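Local coordinates for protein N-acetylglucosamine-specific lectin (Saxidomus purpuratus, PDB 6A7T) that recognises N-acetylglucosamine as a C-type lectin, in a mode of carbohydrate recognition that does not depend on calcium, at residues A[35-40]-A[151-156]; A[73-78]-A[134-139]; A[62-67]-A[100-105]; A[87-92]-A[123-128]; A[43-48]-A[147-152]. All coordinates share one frame; numbering follows the deposited sequence. Where two conformers were deposited one is given.

Contact 1: A[35-40]-A[151-156]; sequences GGSCYL and ICETDC. With CA (calcium ion), chain C.
E153 runs beside Y39 on one face of an antiparallel strand pair. E153 CB lies alongside the Y39 ring, near CD2 and CE2. E153 CG stands anti to the backbone N (chi1 -179°) and meets Y39 CE2 and S37 CB, each 3.8 Å away. CD follows the same extended line. Both carboxylate oxygens then bind the calcium ion, E153 OE1 at 2.5 Å and E153 OE2 at 2.6 Å. S37 OG also donates to E153 OE2 (3.1 Å), on the anti side of the carboxylate. OE2 thus has both the metal and a hydroxyl, which would hold the carboxylate in its rotation. The Y39 ring lies nearly parallel to that carboxylate, 18° apart. Y39 OH hydrogen-bonds E70, another calcium ligand. Four backbone bonds zip the strands. C38 and T154 exchange one pair, with T154 N to C38 O at 2.9 Å, and L40 and C152 the other. On the opposite face C38 CB packs on T154 CG2 (3.7 Å). C38 is disulfide-bonded to C27 and C152 to C55. This is the pairing of a strand near the N terminus with the C-terminal strand typical of the C-type lectin fold, here carrying one ligand of its calcium site.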
# COMPACT_ATOMS: atom_id res chain seq x y z
N GLY A 35 -2.54 0.59 -0.36
CA GLY A 35 -1.27 1.31 -0.54
C GLY A 35 -0.29 1.18 0.64
O GLY A 35 0.49 2.09 0.88
N GLY A 36 -0.40 0.08 1.38
CA GLY A 36 0.47 -0.24 2.47
C GLY A 36 -0.02 0.27 3.81
O GLY A 36 0.66 0.11 4.82
N SER A 37 -1.20 0.86 3.83
CA SER A 37 -1.78 1.38 5.08
C SER A 37 -3.16 0.79 5.31
O SER A 37 -3.82 0.40 4.38
CB SER A 37 -1.92 2.88 5.03
OG SER A 37 -0.66 3.51 5.03
N CYS A 38 -3.57 0.79 6.59
CA CYS A 38 -4.94 0.50 7.00
C CYS A 38 -5.64 1.82 7.39
O CYS A 38 -5.06 2.68 8.01
CB CYS A 38 -4.98 -0.48 8.15
SG CYS A 38 -4.30 -2.11 7.72
N TYR A 39 -6.90 1.94 6.99
CA TYR A 39 -7.71 3.13 7.21
C TYR A 39 -9.00 2.79 7.96
O TYR A 39 -9.69 1.81 7.65
CB TYR A 39 -8.11 3.73 5.87
CG TYR A 39 -6.95 4.14 5.00
CD1 TYR A 39 -6.23 3.21 4.26
CD2 TYR A 39 -6.55 5.47 4.91
CE1 TYR A 39 -5.13 3.57 3.49
CE2 TYR A 39 -5.53 5.86 4.07
CZ TYR A 39 -4.78 4.90 3.40
OH TYR A 39 -3.76 5.35 2.60
N LEU A 40 -9.38 3.74 8.84
CA LEU A 40 -10.66 3.70 9.53
C LEU A 40 -11.44 4.96 9.17
O LEU A 40 -10.97 6.06 9.47
CB LEU A 40 -10.40 3.66 11.04
CG LEU A 40 -11.67 3.63 11.92
CD1 LEU A 40 -12.46 2.37 11.69
CD2 LEU A 40 -11.32 3.75 13.38
N ILE A 151 -11.02 10.31 9.45
CA ILE A 151 -10.33 9.18 8.76
C ILE A 151 -8.96 8.98 9.42
O ILE A 151 -8.15 9.90 9.43
CB ILE A 151 -10.19 9.42 7.25
CG1 ILE A 151 -11.55 9.72 6.62
CG2 ILE A 151 -9.54 8.22 6.59
CD1 ILE A 151 -11.52 10.38 5.27
N CYS A 152 -8.74 7.79 9.98
CA CYS A 152 -7.46 7.44 10.60
C CYS A 152 -6.66 6.56 9.63
O CYS A 152 -7.25 5.83 8.84
CB CYS A 152 -7.57 6.65 11.89
SG CYS A 152 -8.61 7.41 13.15
N GLU A 153 -5.33 6.74 9.62
CA GLU A 153 -4.42 5.96 8.79
C GLU A 153 -3.35 5.34 9.71
O GLU A 153 -2.81 6.03 10.52
CB GLU A 153 -3.82 6.85 7.71
CG GLU A 153 -2.86 6.14 6.76
CD GLU A 153 -2.15 7.02 5.73
OE1 GLU A 153 -2.16 8.29 5.85
OE2 GLU A 153 -1.55 6.43 4.83
N THR A 154 -3.04 4.05 9.52
CA THR A 154 -1.90 3.44 10.21
C THR A 154 -1.03 2.72 9.18
O THR A 154 -1.55 2.17 8.18
CB THR A 154 -2.34 2.46 11.31
OG1 THR A 154 -1.18 2.00 12.00
CG2 THR A 154 -3.16 1.32 10.78
N ASP A 155 0.28 2.68 9.44
CA ASP A 155 1.17 1.87 8.57
C ASP A 155 1.70 0.67 9.35
O ASP A 155 2.61 -0.07 8.88
CB ASP A 155 2.33 2.71 8.04
CG ASP A 155 3.35 3.07 9.10
OD1 ASP A 155 3.12 2.75 10.31
OD2 ASP A 155 4.38 3.66 8.72
N CYS A 156 1.14 0.44 10.53
CA CYS A 156 1.42 -0.77 11.34
C CYS A 156 2.91 -0.83 11.74
O CYS A 156 3.41 -1.91 12.03
CB CYS A 156 1.04 -2.04 10.59
SG CYS A 156 -0.71 -2.17 10.13
CA CA C . -1.06 8.62 3.58
O HOH W 1 0.31 6.98 2.32
O HOH W 2 0.89 8.42 5.11

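Contact 2: A[73-78]-A[134-139]; sequences FIRGVI and VWQWND
The W135 indole takes I78 on one face, and the R75 guanidinium takes W135 O at its edge. The contact joins helix 68-78 to the corner at V134-W135 that leads into strand 136-140 of the C-type lectin fold. I78 CG1 sits 3.9 Å from the centroid of the six-membered ring of W135, 20° off the ring normal, a CH-pi contact. It lies toward the rim. I78 CD1 reaches further, to 3.4 Å from W135 CE3. The guanidinium plane of R75 is turned 51° from the indole, and the aliphatic R75 CG packs on W135 CB. L128 is paired with both W135 and Q136, a G1 beta bulge, and W135 has the positive phi that goes with it. N138 is an N-acetylglucosamine-binding residue, although no sugar is bound here. I78 also touches Y127 and Y87, and W135 touches Y87 and N129, which extends the packing onto the sheet. The R75 chain is extended as far as CD, then bends at chi3 (-65°), which turns NE toward strand 136-140. D71, one helix turn earlier, forms a salt bridge with R75 NH2 and would steady it. R75 grips one carbonyl side-on with two nitrogens. R75 NE donates to W135 O at 2.9 Å, and NH2 to the same W135 O at 2.8 Å, the latter nearly along the C=O axis.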
# COMPACT_ATOMS: atom_id res chain seq x y z
N PHE A 73 -8.60 6.72 -3.65
CA PHE A 73 -9.03 5.71 -2.77
C PHE A 73 -10.00 6.32 -1.76
O PHE A 73 -11.07 5.79 -1.52
CB PHE A 73 -7.85 5.03 -2.06
CG PHE A 73 -8.26 4.25 -0.85
CD1 PHE A 73 -8.99 3.08 -0.97
CD2 PHE A 73 -7.96 4.73 0.42
CE1 PHE A 73 -9.43 2.38 0.16
CE2 PHE A 73 -8.39 4.03 1.54
CZ PHE A 73 -9.10 2.86 1.41
N ILE A 74 -9.58 7.40 -1.09
CA ILE A 74 -10.40 7.98 -0.02
C ILE A 74 -11.74 8.43 -0.60
O ILE A 74 -12.79 8.15 -0.01
CB ILE A 74 -9.65 9.12 0.68
CG1 ILE A 74 -8.45 8.58 1.45
CG2 ILE A 74 -10.59 9.93 1.55
CD1 ILE A 74 -7.43 9.61 1.84
N ARG A 75 -11.68 9.13 -1.74
CA ARG A 75 -12.89 9.63 -2.37
C ARG A 75 -13.82 8.45 -2.67
O ARG A 75 -15.04 8.59 -2.52
CB ARG A 75 -12.57 10.45 -3.60
CG ARG A 75 -13.81 11.13 -4.16
CD ARG A 75 -13.51 12.01 -5.34
NE ARG A 75 -12.69 13.14 -4.98
CZ ARG A 75 -11.38 13.22 -5.11
NH1 ARG A 75 -10.68 12.30 -5.74
NH2 ARG A 75 -10.77 14.26 -4.55
N GLY A 76 -13.24 7.35 -3.16
CA GLY A 76 -14.03 6.11 -3.46
C GLY A 76 -14.89 5.64 -2.30
O GLY A 76 -16.03 5.22 -2.51
N VAL A 77 -14.36 5.69 -1.07
CA VAL A 77 -15.07 5.28 0.11
C VAL A 77 -16.10 6.35 0.50
O VAL A 77 -17.31 6.05 0.61
CB VAL A 77 -14.10 4.96 1.27
CG1 VAL A 77 -14.86 4.56 2.53
CG2 VAL A 77 -13.13 3.85 0.88
N ILE A 78 -15.67 7.60 0.70
CA ILE A 78 -16.57 8.57 1.31
C ILE A 78 -17.70 8.98 0.34
O ILE A 78 -18.78 9.31 0.78
CB ILE A 78 -15.78 9.76 1.90
CG1 ILE A 78 -15.08 10.60 0.85
CG2 ILE A 78 -14.83 9.21 2.94
CD1 ILE A 78 -14.17 11.64 1.42
N VAL A 134 -16.23 19.04 -4.46
CA VAL A 134 -16.77 17.70 -4.70
C VAL A 134 -15.81 16.65 -4.12
O VAL A 134 -14.99 16.10 -4.86
CB VAL A 134 -17.01 17.48 -6.21
CG1 VAL A 134 -17.72 16.17 -6.49
CG2 VAL A 134 -17.79 18.64 -6.77
N TRP A 135 -15.94 16.38 -2.81
CA TRP A 135 -15.04 15.49 -2.13
C TRP A 135 -13.58 15.91 -2.36
O TRP A 135 -12.75 15.19 -2.86
CB TRP A 135 -15.33 14.02 -2.46
CG TRP A 135 -16.61 13.53 -1.88
CD1 TRP A 135 -17.66 12.98 -2.58
CD2 TRP A 135 -17.04 13.58 -0.51
NE1 TRP A 135 -18.66 12.64 -1.72
CE2 TRP A 135 -18.33 13.02 -0.45
CE3 TRP A 135 -16.45 14.02 0.69
CZ2 TRP A 135 -19.02 12.85 0.75
CZ3 TRP A 135 -17.15 13.90 1.87
CH2 TRP A 135 -18.44 13.36 1.89
N GLN A 136 -13.31 17.17 -1.98
CA GLN A 136 -11.99 17.78 -2.06
C GLN A 136 -11.75 18.48 -0.72
O GLN A 136 -12.68 18.66 0.11
CB GLN A 136 -11.94 18.75 -3.24
CG GLN A 136 -11.97 18.06 -4.59
CD GLN A 136 -12.25 19.07 -5.69
OE1 GLN A 136 -13.26 19.78 -5.69
NE2 GLN A 136 -11.30 19.17 -6.58
N TRP A 137 -10.54 18.99 -0.53
CA TRP A 137 -10.21 19.54 0.79
C TRP A 137 -10.76 20.96 0.99
O TRP A 137 -10.81 21.74 0.04
CB TRP A 137 -8.70 19.52 1.05
CG TRP A 137 -7.98 18.27 0.71
CD1 TRP A 137 -8.45 16.99 0.78
CD2 TRP A 137 -6.61 18.18 0.34
NE1 TRP A 137 -7.48 16.14 0.40
CE2 TRP A 137 -6.33 16.83 0.12
CE3 TRP A 137 -5.60 19.12 0.11
CZ2 TRP A 137 -5.10 16.37 -0.29
CZ3 TRP A 137 -4.39 18.66 -0.36
CH2 TRP A 137 -4.11 17.32 -0.49
N ASN A 138 -11.23 21.27 2.22
CA ASN A 138 -11.69 22.59 2.64
C ASN A 138 -11.02 22.90 4.00
O ASN A 138 -10.67 21.96 4.75
CB ASN A 138 -13.19 22.66 2.89
CG ASN A 138 -13.67 24.05 3.17
OD1 ASN A 138 -13.19 24.96 2.51
ND2 ASN A 138 -14.56 24.22 4.13
N ASP A 139 -10.80 24.18 4.27
CA ASP A 139 -10.23 24.68 5.54
C ASP A 139 -11.36 25.20 6.43
O ASP A 139 -12.16 26.05 6.00
CB ASP A 139 -9.23 25.81 5.28
CG ASP A 139 -9.84 26.98 4.51
OD1 ASP A 139 -10.25 26.76 3.36
OD2 ASP A 139 -10.01 28.06 5.13

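Contact 3: A[62-67]-A[100-105]; sequences LVTVES and YRWIDG. With CA (calcium ion), chain C.
The calcium site of this C-type lectin lies on one side of segment 62-67, and W102 packs against its other side. T64 O binds the calcium ion at 2.4 Å and E66 OE1 at 2.3 Å. E70 and E153 complete the protein ligands. The backbone between the two ligands lies over one face of the W102 indole. T64 CA is 4.1 Å from the centroid of the six-membered ring of W102, a CH-pi contact, and V65 N is 3.4 Å above the ring plane, toward the rim. V65 CB meets W102 CH2 at 3.9 Å. At the ring edge a water lies in plane. It accepts from W102 NE1 and donates to V65 O. T64 OG1 donates to E66 OE2 (2.7 Å) on the syn side, so the second carboxylate oxygen is held while the first binds metal. Two more waters reach D104 OD2, one from T64 OG1 and one from E66 OE2, which is 4.5 Å from D104 OD2. D104 OD1 is held by S106. W102 also meets W137 edge-to-face and packs on I89. V65 reaches helix 68-78 through D71 and I74, while L62 and I103 both pack on W48 of helix 48-57.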
# COMPACT_ATOMS: atom_id res chain seq x y z
N LEU A 62 -4.68 10.86 12.13
CA LEU A 62 -5.54 11.35 11.06
C LEU A 62 -4.78 11.22 9.72
O LEU A 62 -3.56 11.46 9.63
CB LEU A 62 -5.94 12.81 11.35
CG LEU A 62 -7.01 13.05 12.39
CD1 LEU A 62 -7.03 14.51 12.79
CD2 LEU A 62 -8.35 12.58 11.87
N VAL A 63 -5.52 10.80 8.67
CA VAL A 63 -4.98 10.49 7.38
C VAL A 63 -4.22 11.66 6.77
O VAL A 63 -4.64 12.77 6.86
CB VAL A 63 -6.09 10.00 6.43
CG1 VAL A 63 -7.09 11.10 6.12
CG2 VAL A 63 -5.49 9.38 5.17
N THR A 64 -3.08 11.36 6.16
CA THR A 64 -2.30 12.34 5.38
C THR A 64 -2.30 11.83 3.93
O THR A 64 -2.30 10.66 3.73
CB THR A 64 -0.91 12.48 5.97
OG1 THR A 64 -0.32 11.19 5.89
CG2 THR A 64 -0.99 12.95 7.40
N VAL A 65 -2.46 12.76 2.97
CA VAL A 65 -2.79 12.39 1.57
C VAL A 65 -1.66 12.87 0.66
O VAL A 65 -1.66 14.03 0.24
CB VAL A 65 -4.15 12.92 1.13
CG1 VAL A 65 -4.54 12.35 -0.24
CG2 VAL A 65 -5.23 12.64 2.17
N GLU A 66 -0.72 11.96 0.48
CA GLU A 66 0.56 12.25 -0.20
C GLU A 66 0.45 12.15 -1.72
O GLU A 66 1.32 12.71 -2.41
CB GLU A 66 1.62 11.26 0.27
CG GLU A 66 2.12 11.59 1.68
CD GLU A 66 1.35 10.95 2.83
OE1 GLU A 66 0.52 10.01 2.60
OE2 GLU A 66 1.57 11.42 3.96
N SER A 67 -0.55 11.41 -2.22
CA SER A 67 -0.59 11.05 -3.65
C SER A 67 -2.02 11.15 -4.17
O SER A 67 -2.97 11.03 -3.38
CB SER A 67 0.00 9.68 -3.88
OG SER A 67 -0.82 8.63 -3.38
N TYR A 100 -0.51 25.46 5.42
CA TYR A 100 -1.03 24.15 5.75
C TYR A 100 0.05 23.07 5.55
O TYR A 100 0.78 22.98 4.55
CB TYR A 100 -2.36 23.91 4.99
CG TYR A 100 -3.49 24.78 5.45
CD1 TYR A 100 -4.32 24.41 6.50
CD2 TYR A 100 -3.77 26.00 4.84
CE1 TYR A 100 -5.35 25.20 6.96
CE2 TYR A 100 -4.79 26.82 5.28
CZ TYR A 100 -5.56 26.45 6.38
OH TYR A 100 -6.55 27.20 6.92
N ARG A 101 0.13 22.16 6.53
CA ARG A 101 1.01 21.02 6.56
C ARG A 101 0.24 19.79 7.07
O ARG A 101 -0.73 19.92 7.81
CB ARG A 101 2.20 21.27 7.51
CG ARG A 101 3.02 22.52 7.21
CD ARG A 101 3.82 22.42 5.94
NE ARG A 101 4.96 21.53 6.05
CZ ARG A 101 6.18 21.77 5.55
NH1 ARG A 101 6.35 22.83 4.78
NH2 ARG A 101 7.19 20.97 5.85
N TRP A 102 0.69 18.63 6.65
CA TRP A 102 0.20 17.39 7.24
C TRP A 102 0.67 17.33 8.69
O TRP A 102 1.66 17.91 9.05
CB TRP A 102 0.66 16.17 6.46
CG TRP A 102 0.14 16.16 5.06
CD1 TRP A 102 0.88 16.16 3.91
CD2 TRP A 102 -1.22 16.14 4.64
NE1 TRP A 102 0.08 16.15 2.80
CE2 TRP A 102 -1.22 16.16 3.22
CE3 TRP A 102 -2.45 16.14 5.32
CZ2 TRP A 102 -2.40 16.14 2.49
CZ3 TRP A 102 -3.62 16.17 4.60
CH2 TRP A 102 -3.58 16.19 3.19
N ILE A 103 -0.06 16.56 9.50
CA ILE A 103 0.22 16.58 10.95
C ILE A 103 1.53 15.88 11.32
O ILE A 103 1.99 16.09 12.44
CB ILE A 103 -0.95 16.00 11.75
CG1 ILE A 103 -1.26 14.58 11.30
CG2 ILE A 103 -2.13 16.96 11.75
CD1 ILE A 103 -2.12 13.81 12.29
N ASP A 104 2.15 15.12 10.41
CA ASP A 104 3.54 14.67 10.62
C ASP A 104 4.57 15.77 10.33
O ASP A 104 5.81 15.48 10.37
CB ASP A 104 3.91 13.46 9.77
CG ASP A 104 3.77 13.64 8.27
OD1 ASP A 104 3.46 14.74 7.81
OD2 ASP A 104 3.97 12.63 7.56
N GLY A 105 4.10 16.97 9.99
CA GLY A 105 4.94 18.14 9.70
C GLY A 105 5.26 18.34 8.22
O GLY A 105 5.79 19.43 7.85
CA CA C . -1.06 8.62 3.58
O HOH W 3 1.96 10.20 8.02
O HOH W 4 0.07 15.97 -0.27
O HOH W 5 3.80 12.46 4.77
O HOH W 1 0.31 6.98 2.32
O HOH W 2 0.89 8.42 5.11

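Contact 4: A[87-92]-A[123-128]; sequences YWIGGS and GCMDYL
Backbone hydrogen bonds join Y87-S92 to G123-L128. Y87 and Y127 exchange two, with Y87 N to Y127 O at 3.0 Å. I89 N gives a straight bond to M125 O (3.1 Å, 170°). M125 N donates to G91 O (2.9 Å) from above the carbonyl plane. Between W88-D126 and S92-C124 the pairing slips by two residues, a beta bulge, where the chain makes an inverse gamma turn about G90. The two strands are the middle pair of the four-stranded sheet whose edge strand 136-140 carries part of the sugar site in this C-type lectin fold. N138 of that strand, an N-acetylglucosamine-binding residue, lies beside D126. Apolar contacts join I89 to Y127 and M125. I89 CG2 lies at the ring edge of Y127, 3.7 Å from Y127 CD2, and the two side chains cross at about a right angle. I89 CG1 meets M125 CB at 3.9 Å. M125 SD lies 3.7 Å from G91 CA, where glycine leaves room for it. D126 CB packs obliquely on W88 CE3. One polar atom, M125 O, lies at the W88 ring edge, 3.4 Å from W88 CE3. Y127 OH hydrogen-bonds D71, and C124 is disulfide-bonded to C143.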
# COMPACT_ATOMS: atom_id res chain seq x y z
N TYR A 87 -15.40 14.99 6.29
CA TYR A 87 -14.61 14.14 7.19
C TYR A 87 -13.33 14.90 7.54
O TYR A 87 -12.65 15.34 6.65
CB TYR A 87 -14.22 12.83 6.51
CG TYR A 87 -15.32 11.84 6.29
CD1 TYR A 87 -16.22 12.01 5.26
CD2 TYR A 87 -15.44 10.70 7.07
CE1 TYR A 87 -17.22 11.07 5.01
CE2 TYR A 87 -16.44 9.77 6.85
CZ TYR A 87 -17.34 9.96 5.81
OH TYR A 87 -18.37 9.07 5.58
N TRP A 88 -12.97 14.90 8.82
CA TRP A 88 -11.66 15.47 9.22
C TRP A 88 -10.50 14.63 8.72
O TRP A 88 -10.56 13.37 8.80
CB TRP A 88 -11.57 15.60 10.75
CG TRP A 88 -12.54 16.58 11.33
CD1 TRP A 88 -13.43 16.31 12.31
CD2 TRP A 88 -12.78 17.95 10.94
NE1 TRP A 88 -14.16 17.43 12.62
CE2 TRP A 88 -13.80 18.43 11.78
CE3 TRP A 88 -12.21 18.81 10.00
CZ2 TRP A 88 -14.26 19.75 11.73
CZ3 TRP A 88 -12.67 20.11 9.94
CH2 TRP A 88 -13.69 20.55 10.79
N ILE A 89 -9.41 15.31 8.32
CA ILE A 89 -8.17 14.67 7.90
C ILE A 89 -6.98 15.36 8.59
O ILE A 89 -7.15 16.34 9.26
CB ILE A 89 -8.01 14.64 6.38
CG1 ILE A 89 -7.89 16.04 5.77
CG2 ILE A 89 -9.14 13.86 5.77
CD1 ILE A 89 -7.59 16.05 4.27
N GLY A 90 -5.84 14.75 8.44
CA GLY A 90 -4.62 15.06 9.20
C GLY A 90 -3.83 16.20 8.58
O GLY A 90 -2.61 16.08 8.42
N GLY A 91 -4.51 17.32 8.31
CA GLY A 91 -3.80 18.56 7.87
C GLY A 91 -4.34 19.76 8.59
O GLY A 91 -5.49 19.85 9.01
N SER A 92 -3.47 20.75 8.79
CA SER A 92 -3.81 21.89 9.59
C SER A 92 -2.71 22.94 9.36
O SER A 92 -1.67 22.67 8.84
CB SER A 92 -3.94 21.59 11.08
OG SER A 92 -2.69 21.25 11.63
N GLY A 123 -6.57 27.23 9.94
CA GLY A 123 -7.63 26.23 10.04
C GLY A 123 -7.14 24.80 10.12
O GLY A 123 -5.94 24.50 10.17
N CYS A 124 -8.13 23.89 10.12
CA CYS A 124 -7.86 22.46 9.97
C CYS A 124 -8.59 21.94 8.74
O CYS A 124 -9.54 22.58 8.31
CB CYS A 124 -8.32 21.71 11.22
SG CYS A 124 -7.39 22.25 12.67
N MET A 125 -8.14 20.80 8.22
CA MET A 125 -8.62 20.35 6.92
C MET A 125 -9.63 19.20 7.04
O MET A 125 -9.55 18.34 7.92
CB MET A 125 -7.47 19.92 6.02
CG MET A 125 -6.42 21.05 5.75
SD MET A 125 -4.93 20.56 4.98
CE MET A 125 -5.59 19.91 3.44
N ASP A 126 -10.52 19.20 6.07
CA ASP A 126 -11.46 18.12 5.82
C ASP A 126 -11.51 17.79 4.33
O ASP A 126 -10.99 18.51 3.51
CB ASP A 126 -12.83 18.44 6.41
CG ASP A 126 -13.58 19.63 5.84
OD1 ASP A 126 -13.24 20.05 4.74
OD2 ASP A 126 -14.54 20.05 6.51
N TYR A 127 -12.08 16.62 4.00
CA TYR A 127 -12.76 16.39 2.70
C TYR A 127 -14.16 16.94 2.90
O TYR A 127 -14.80 16.61 3.87
CB TYR A 127 -12.82 14.90 2.34
CG TYR A 127 -11.60 14.39 1.65
CD1 TYR A 127 -11.44 14.40 0.27
CD2 TYR A 127 -10.56 13.85 2.40
CE1 TYR A 127 -10.30 13.92 -0.34
CE2 TYR A 127 -9.39 13.42 1.80
CZ TYR A 127 -9.24 13.43 0.42
OH TYR A 127 -8.08 13.00 -0.16
N LEU A 128 -14.65 17.71 1.93
CA LEU A 128 -15.99 18.26 1.98
C LEU A 128 -16.70 17.97 0.65
O LEU A 128 -16.02 18.00 -0.39
CB LEU A 128 -15.85 19.78 2.14
CG LEU A 128 -17.13 20.61 2.09
CD1 LEU A 128 -18.11 20.30 3.20
CD2 LEU A 128 -16.80 22.11 2.06

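Contact 5: A[43-48]-A[147-152]; sequences ETERGW and KGPSIC
R46 and G148 form one antiparallel hydrogen-bonded pair. R46 N donates to G148 O at 2.9 Å (171°). G148 N returns a bond to R46 O at 2.9 Å. Both donors sit well above the plane of the carbonyl they meet. CA-H groups add to each carbonyl: E45 CA lies 3.3 Å from G148 O, and K147 CA approaches R46 O. Around this pair E45 CB packs against K147 CB, and P149 CB touches E43 CA at 3.9 Å. In the next shell a water accepts from R46 NH1 (3.0 Å), in the guanidinium plane, donates to G148 O (2.9 Å), and is hydrogen-bonded to S150 OG. The R46 guanidinium forms a salt bridge with D42 and a cation-pi contact with F54, while T44 CB lies over the rim of one face. This bridge of strand 45-46 to strand 148-154 leads into helix 48-57 of the C-type lectin fold. G148 O therefore takes both a backbone N-H and a water, so the charged R46 group is tied to strand 148-154 through solvent.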
# COMPACT_ATOMS: atom_id res chain seq x y z
N GLU A 43 -17.22 7.04 12.08
CA GLU A 43 -18.43 7.82 11.91
C GLU A 43 -18.86 8.50 13.20
O GLU A 43 -19.91 9.20 13.22
CB GLU A 43 -19.50 6.90 11.36
CG GLU A 43 -19.14 6.43 9.97
CD GLU A 43 -20.26 5.73 9.24
OE1 GLU A 43 -21.19 5.25 9.95
OE2 GLU A 43 -20.21 5.70 8.00
N THR A 44 -18.10 8.34 14.27
CA THR A 44 -18.37 9.08 15.51
C THR A 44 -17.96 10.54 15.29
O THR A 44 -16.91 10.83 14.78
CB THR A 44 -17.63 8.54 16.73
OG1 THR A 44 -18.14 7.24 17.02
CG2 THR A 44 -17.80 9.40 17.96
N GLU A 45 -18.84 11.47 15.65
CA GLU A 45 -18.61 12.88 15.35
C GLU A 45 -17.88 13.55 16.50
O GLU A 45 -18.31 13.44 17.68
CB GLU A 45 -19.95 13.58 15.12
CG GLU A 45 -20.66 13.10 13.87
CD GLU A 45 -21.98 13.80 13.64
OE1 GLU A 45 -22.85 13.70 14.53
OE2 GLU A 45 -22.12 14.44 12.60
N ARG A 46 -16.69 14.09 16.19
CA ARG A 46 -15.77 14.70 17.15
C ARG A 46 -15.17 15.95 16.51
O ARG A 46 -15.08 16.06 15.29
CB ARG A 46 -14.60 13.76 17.49
CG ARG A 46 -14.96 12.33 17.85
CD ARG A 46 -13.68 11.50 17.98
NE ARG A 46 -13.92 10.11 18.29
CZ ARG A 46 -14.19 9.18 17.37
NH1 ARG A 46 -14.21 9.52 16.10
NH2 ARG A 46 -14.41 7.93 17.72
N GLY A 47 -14.76 16.93 17.34
CA GLY A 47 -14.00 18.05 16.90
C GLY A 47 -12.68 17.59 16.33
O GLY A 47 -12.33 16.44 16.49
N TRP A 48 -12.01 18.46 15.58
CA TRP A 48 -10.80 18.04 14.85
C TRP A 48 -9.72 17.59 15.83
O TRP A 48 -9.13 16.53 15.60
CB TRP A 48 -10.30 19.15 13.94
CG TRP A 48 -9.13 18.76 13.10
CD1 TRP A 48 -9.20 18.31 11.82
CD2 TRP A 48 -7.74 18.81 13.44
NE1 TRP A 48 -7.95 18.12 11.32
CE2 TRP A 48 -7.03 18.40 12.31
CE3 TRP A 48 -7.03 19.18 14.59
CZ2 TRP A 48 -5.65 18.29 12.32
CZ3 TRP A 48 -5.65 19.20 14.55
CH2 TRP A 48 -4.97 18.71 13.44
N LYS A 147 -18.03 19.19 15.12
CA LYS A 147 -17.95 17.75 15.37
C LYS A 147 -18.32 17.03 14.09
O LYS A 147 -19.43 17.17 13.65
CB LYS A 147 -18.89 17.29 16.49
CG LYS A 147 -18.49 17.73 17.89
CD LYS A 147 -19.40 17.14 18.97
CE LYS A 147 -19.14 17.70 20.34
NZ LYS A 147 -20.16 17.24 21.29
N GLY A 148 -17.40 16.21 13.54
CA GLY A 148 -17.66 15.44 12.38
C GLY A 148 -16.93 14.10 12.44
O GLY A 148 -16.13 13.87 13.35
N PRO A 149 -17.18 13.23 11.44
CA PRO A 149 -16.49 11.93 11.35
C PRO A 149 -15.05 12.25 10.93
O PRO A 149 -14.73 13.38 10.56
CB PRO A 149 -17.33 11.17 10.29
CG PRO A 149 -17.75 12.26 9.36
CD PRO A 149 -18.03 13.46 10.26
N SER A 150 -14.22 11.23 10.89
CA SER A 150 -12.78 11.44 10.61
C SER A 150 -12.22 10.17 9.99
O SER A 150 -12.90 9.14 9.98
CB SER A 150 -12.03 11.82 11.86
OG SER A 150 -12.06 10.81 12.87
N ILE A 151 -11.02 10.31 9.45
CA ILE A 151 -10.33 9.18 8.76
C ILE A 151 -8.96 8.98 9.42
O ILE A 151 -8.15 9.90 9.43
CB ILE A 151 -10.19 9.42 7.25
CG1 ILE A 151 -11.55 9.72 6.62
CG2 ILE A 151 -9.54 8.22 6.59
CD1 ILE A 151 -11.52 10.38 5.27
N CYS A 152 -8.74 7.79 9.98
CA CYS A 152 -7.46 7.44 10.60
C CYS A 152 -6.66 6.56 9.63
O CYS A 152 -7.25 5.83 8.84
CB CYS A 152 -7.57 6.65 11.89
SG CYS A 152 -8.61 7.41 13.15
O HOH W 6 -14.12 12.01 14.41

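How the contacts relate
Contacts 1 and 5 share strand 148-154, their centres about 16 Å apart. Contact 3 adjoins that strand: I151 O is 2.9 Å from V63 N, a probable hydrogen bond. Contacts 1 and 3 supply E153, T64 and E66 to one calcium ion and share its two waters. Contact 4 links the two sheets, with W88 N 2.9 Å from P149 O of contact 5. Within its own sheet, G90 O is 2.8 Å from I103 N of contact 3. Strand 136-140 of contact 2 is the next strand of that sheet, where Q136 O is 2.8 Å from L128 N. I74 CD1 of contact 2 packs 3.8 Å from V65 CG2 of contact 3. The sugar-binding N138, on strand 136-140, has its CG 19.9 Å from the calcium ion.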